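Local coordinates for protein CalU16 (Micromonospora echinospora, PDB 4FPW) that probably protects its producer from an enediyne antibiotic as a self-sacrifice resistance protein of the AHA1 family, at residues W49-G61 with A64-C76. Residues are numbered along the deposited sequence; the frame is centred on the assembly and turned at random.
Sequences WFIEPKGDLREGG and ALQGNASGDILRC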
loop_
_atom_site.group_PDB
_atom_site.type_symbol
_atom_site.label_atom_id
_atom_site.label_comp_id
_atom_site.label_asym_id
_atom_site.label_seq_id
_atom_site.Cartn_x
_atom_site.Cartn_y
_atom_site.Cartn_z
ATOM N N TRP A 49 3.237 -12.345 -5.278
ATOM C CA TRP A 49 1.967 -11.659 -5.512
ATOM C C TRP A 49 2.106 -10.265 -6.101
ATOM O O TRP A 49 1.142 -9.755 -6.661
ATOM C CB TRP A 49 1.122 -11.614 -4.228
ATOM C CG TRP A 49 1.784 -10.953 -3.066
ATOM C CD1 TRP A 49 2.604 -11.528 -2.159
ATOM C CD2 TRP A 49 1.664 -9.584 -2.689
ATOM N NE1 TRP A 49 3.012 -10.606 -1.229
ATOM C CE2 TRP A 49 2.449 -9.398 -1.537
ATOM C CE3 TRP A 49 0.967 -8.493 -3.214
ATOM C CZ2 TRP A 49 2.570 -8.158 -0.905
ATOM C CZ3 TRP A 49 1.078 -7.263 -2.582
ATOM C CH2 TRP A 49 1.871 -7.109 -1.436
ATOM N N PHE A 50 3.282 -9.651 -5.978
ATOM C CA PHE A 50 3.500 -8.310 -6.518
ATOM C C PHE A 50 4.883 -8.240 -7.182
ATOM O O PHE A 50 5.424 -9.271 -7.575
ATOM C CB PHE A 50 3.300 -7.273 -5.396
ATOM C CG PHE A 50 3.224 -5.824 -5.865
ATOM C CD1 PHE A 50 2.290 -5.422 -6.809
ATOM C CD2 PHE A 50 4.070 -4.867 -5.336
ATOM C CE1 PHE A 50 2.209 -4.100 -7.226
ATOM C CE2 PHE A 50 4.004 -3.545 -5.751
ATOM C CZ PHE A 50 3.075 -3.157 -6.697
ATOM N N ILE A 51 5.412 -7.030 -7.359
ATOM C CA ILE A 51 6.744 -6.775 -7.902
ATOM C C ILE A 51 7.791 -6.781 -6.813
ATOM O O ILE A 51 7.683 -6.007 -5.862
ATOM C CB ILE A 51 6.842 -5.351 -8.511
ATOM C CG1 ILE A 51 5.807 -5.133 -9.632
ATOM C CG2 ILE A 51 8.246 -5.104 -9.056
ATOM C CD1 ILE A 51 5.654 -3.682 -10.048
ATOM N N GLU A 52 8.853 -7.563 -6.979
ATOM C CA GLU A 52 9.945 -7.551 -6.000
ATOM C C GLU A 52 10.748 -6.251 -5.942
ATOM O O GLU A 52 11.134 -5.710 -6.977
ATOM C CB GLU A 52 10.939 -8.663 -6.248
ATOM C CG GLU A 52 11.908 -8.835 -5.098
ATOM C CD GLU A 52 13.120 -9.640 -5.473
ATOM O OE1 GLU A 52 12.941 -10.754 -5.995
ATOM O OE2 GLU A 52 14.254 -9.154 -5.247
ATOM N N PRO A 53 11.041 -5.775 -4.718
ATOM C CA PRO A 53 11.922 -4.635 -4.516
ATOM C C PRO A 53 13.387 -5.000 -4.513
ATOM O O PRO A 53 13.750 -6.121 -4.138
ATOM C CB PRO A 53 11.542 -4.151 -3.123
ATOM C CG PRO A 53 11.133 -5.388 -2.417
ATOM C CD PRO A 53 10.417 -6.205 -3.453
ATOM N N LYS A 54 14.214 -4.023 -4.891
ATOM C CA LYS A 54 15.649 -4.209 -5.005
ATOM C C LYS A 54 16.401 -3.015 -4.414
ATOM O O LYS A 54 15.940 -1.858 -4.472
ATOM C CB LYS A 54 16.032 -4.482 -6.457
ATOM C CG LYS A 54 15.637 -5.891 -6.872
ATOM C CD LYS A 54 16.012 -6.249 -8.299
ATOM C CE LYS A 54 16.139 -7.763 -8.461
ATOM N NZ LYS A 54 14.961 -8.468 -7.861
ATOM N N GLY A 55 17.551 -3.330 -3.820
ATOM C CA GLY A 55 18.293 -2.397 -2.994
ATOM C C GLY A 55 18.519 -3.075 -1.666
ATOM O O GLY A 55 18.265 -4.279 -1.545
ATOM N N ASP A 56 19.015 -2.318 -0.685
ATOM C CA ASP A 56 19.124 -2.799 0.691
ATOM C C ASP A 56 17.777 -2.605 1.373
ATOM O O ASP A 56 17.388 -1.475 1.720
ATOM C CB ASP A 56 20.235 -2.088 1.474
ATOM C CG ASP A 56 20.166 -0.570 1.364
ATOM O OD1 ASP A 56 20.386 0.107 2.392
ATOM O OD2 ASP A 56 19.887 -0.051 0.257
ATOM N N LEU A 57 17.053 -3.712 1.533
ATOM C CA LEU A 57 15.817 -3.718 2.310
ATOM C C LEU A 57 16.158 -3.738 3.802
ATOM O O LEU A 57 16.366 -4.792 4.402
ATOM C CB LEU A 57 14.928 -4.898 1.918
ATOM C CG LEU A 57 14.615 -4.982 0.420
ATOM C CD1 LEU A 57 13.641 -6.120 0.157
ATOM C CD2 LEU A 57 14.075 -3.675 -0.154
ATOM N N ARG A 58 16.267 -2.535 4.357
ATOM C CA ARG A 58 16.470 -2.304 5.781
ATOM C C ARG A 58 16.208 -0.826 6.032
ATOM O O ARG A 58 16.168 -0.034 5.091
ATOM C CB ARG A 58 17.889 -2.674 6.218
ATOM C CG ARG A 58 18.992 -2.049 5.364
ATOM C CD ARG A 58 20.264 -1.752 6.150
ATOM N NE ARG A 58 21.130 -0.821 5.423
ATOM C CZ ARG A 58 21.004 0.511 5.415
ATOM N NH1 ARG A 58 20.044 1.119 6.107
ATOM N NH2 ARG A 58 21.852 1.251 4.703
ATOM N N GLU A 59 16.039 -0.457 7.297
ATOM C CA GLU A 59 15.609 0.898 7.655
ATOM C C GLU A 59 16.606 1.933 7.158
ATOM O O GLU A 59 17.796 1.697 7.201
ATOM C CB GLU A 59 15.440 1.010 9.168
ATOM C CG GLU A 59 14.496 2.106 9.618
ATOM C CD GLU A 59 14.157 1.988 11.087
ATOM O OE1 GLU A 59 15.082 1.882 11.898
ATOM O OE2 GLU A 59 12.965 2.007 11.445
ATOM N N GLY A 60 16.118 3.062 6.650
ATOM C CA GLY A 60 16.978 4.054 6.008
ATOM C C GLY A 60 17.577 3.597 4.683
ATOM O O GLY A 60 18.174 4.401 3.969
ATOM N N GLY A 61 17.428 2.314 4.348
ATOM C CA GLY A 61 17.841 1.794 3.053
ATOM C C GLY A 61 16.870 2.216 1.977
ATOM O O GLY A 61 16.081 3.147 2.170
ATOM N N ALA A 64 13.689 -0.220 -5.203
ATOM C CA ALA A 64 13.118 0.032 -6.530
ATOM C C ALA A 64 12.349 -1.184 -6.954
ATOM O O ALA A 64 12.754 -2.305 -6.671
ATOM C CB ALA A 64 14.197 0.330 -7.556
ATOM N N LEU A 65 11.234 -0.942 -7.632
ATOM C CA LEU A 65 10.386 -1.984 -8.156
ATOM C C LEU A 65 10.483 -1.879 -9.677
ATOM O O LEU A 65 10.533 -0.781 -10.239
ATOM C CB LEU A 65 8.960 -1.789 -7.640
ATOM C CG LEU A 65 8.984 -1.440 -6.133
ATOM C CD1 LEU A 65 7.672 -0.853 -5.655
ATOM C CD2 LEU A 65 9.351 -2.645 -5.293
ATOM N N GLN A 66 10.546 -3.027 -10.333
ATOM C CA GLN A 66 10.780 -3.080 -11.758
ATOM C C GLN A 66 9.653 -2.460 -12.582
ATOM O O GLN A 66 8.759 -3.165 -13.078
ATOM C CB GLN A 66 10.971 -4.534 -12.176
ATOM C CG GLN A 66 11.421 -4.700 -13.616
ATOM C CD GLN A 66 12.828 -4.166 -13.849
ATOM O OE1 GLN A 66 13.698 -4.235 -12.964
ATOM N NE2 GLN A 66 13.069 -3.643 -15.049
ATOM N N GLY A 67 9.699 -1.146 -12.748
ATOM C CA GLY A 67 8.718 -0.451 -13.587
ATOM C C GLY A 67 8.465 0.914 -13.001
ATOM O O GLY A 67 7.330 1.261 -12.666
ATOM N N ASN A 68 9.546 1.672 -12.862
ATOM C CA ASN A 68 9.544 2.903 -12.093
ATOM C C ASN A 68 9.674 2.662 -10.596
ATOM O O ASN A 68 10.594 1.976 -10.129
ATOM N N ALA A 69 8.709 3.216 -9.874
ATOM C CA ALA A 69 8.730 3.438 -8.422
ATOM C C ALA A 69 9.920 2.955 -7.652
ATOM O O ALA A 69 10.349 1.822 -7.758
ATOM C CB ALA A 69 7.442 2.934 -7.771
ATOM N N SER A 70 10.395 3.836 -6.802
ATOM C CA SER A 70 11.560 3.587 -6.010
ATOM C C SER A 70 11.286 4.392 -4.787
ATOM O O SER A 70 10.351 5.186 -4.775
ATOM C CB SER A 70 12.791 4.149 -6.721
ATOM O OG SER A 70 12.603 5.546 -6.959
ATOM N N GLY A 71 12.096 4.236 -3.764
ATOM C CA GLY A 71 11.972 5.145 -2.656
ATOM C C GLY A 71 12.859 4.706 -1.555
ATOM O O GLY A 71 13.665 3.793 -1.720
ATOM N N ASP A 72 12.714 5.369 -0.425
ATOM C CA ASP A 72 13.537 5.048 0.719
ATOM C C ASP A 72 12.702 4.347 1.754
ATOM O O ASP A 72 11.477 4.315 1.672
ATOM C CB ASP A 72 14.211 6.300 1.258
ATOM C CG ASP A 72 15.187 6.866 0.263
ATOM O OD1 ASP A 72 16.209 6.189 -0.004
ATOM O OD2 ASP A 72 14.912 7.951 -0.294
ATOM N N ILE A 73 13.403 3.763 2.707
ATOM C CA ILE A 73 12.803 3.003 3.744
ATOM C C ILE A 73 12.978 3.848 4.981
ATOM O O ILE A 73 13.975 3.731 5.704
ATOM C CB ILE A 73 13.480 1.621 3.840
ATOM C CG1 ILE A 73 13.291 0.875 2.505
ATOM C CG2 ILE A 73 12.925 0.811 5.004
ATOM C CD1 ILE A 73 13.942 -0.493 2.448
ATOM N N LEU A 74 11.992 4.710 5.212
ATOM C CA LEU A 74 12.007 5.623 6.358
ATOM C C LEU A 74 11.912 4.833 7.674
ATOM O O LEU A 74 12.861 4.841 8.468
ATOM C CB LEU A 74 10.881 6.673 6.240
ATOM C CG LEU A 74 10.724 7.365 4.874
ATOM C CD1 LEU A 74 9.542 8.329 4.824
ATOM C CD2 LEU A 74 12.013 8.075 4.478
ATOM N N ARG A 75 10.803 4.113 7.878
ATOM C CA ARG A 75 10.561 3.368 9.138
ATOM C C ARG A 75 10.293 1.875 8.917
ATOM O O ARG A 75 9.557 1.491 7.999
ATOM C CB ARG A 75 9.367 3.972 9.877
ATOM C CG ARG A 75 9.352 3.704 11.373
ATOM C CD ARG A 75 10.318 4.629 12.083
ATOM N NE ARG A 75 10.170 4.543 13.524
ATOM C CZ ARG A 75 11.082 4.927 14.408
ATOM N NH1 ARG A 75 12.243 5.442 14.009
ATOM N NH2 ARG A 75 10.831 4.789 15.701
ATOM N N CYS A 76 10.884 1.044 9.774
ATOM C CA CYS A 76 10.662 -0.400 9.744
ATOM C C CYS A 76 10.626 -0.928 11.172
ATOM O O CYS A 76 11.672 -1.036 11.839
ATOM C CB CYS A 76 11.744 -1.114 8.928
ATOM S SG CYS A 76 11.225 -2.713 8.240
HETATM O O HOH W 1 17.770 6.161 2.155
#
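With CG opposite the backbone N (chi1 -156°) and an extended chain beyond, Glu59 carries its carboxylate to the backbone of Cys76. There OE2 accepts the Cys76 backbone N-H at 2.8 Å, nearly straight (166°) and on the anti side of the carboxylate; the length of glutamate suits this span. The same oxygen probably feels the charge of Arg75 too, although the guanidinium pairs with Glu77.

Ile73 sets CG2 trans to its backbone N and CG1 trans to its carbonyl carbon (chi1 -61°), pressing both branches into the loop: CG2 lies 3.4 Å from Arg58 O, while CD1 crosses the tip of Leu57, 4.1 Å from its CD2. The branched chain thus packs against the Arg58–Gly61 type II turn, where Gly60 takes the positive phi and Gly61, lacking a side chain, passes close to Asp56 O. Ile73 N closes the join by donating to Gly61 O at 2.8 Å, and a water links Gly60 O to Asp72 OD1.

At the other end, Lys54 N donates to Ala64 O and Ala64 N to Lys54 O, each at 2.9 Å. Beside them Leu65 sets CD2 3.4 Å from Pro53 CB, and Ile51 CG2 packs on Leu65 CB; Pro53 itself rests on Ile46 of helix 43-49. The arrangement is a short antiparallel beta hairpin, 53-54 with 62-65, at the edge of the helix-backed curved sheet of the Bet v 1-like fold.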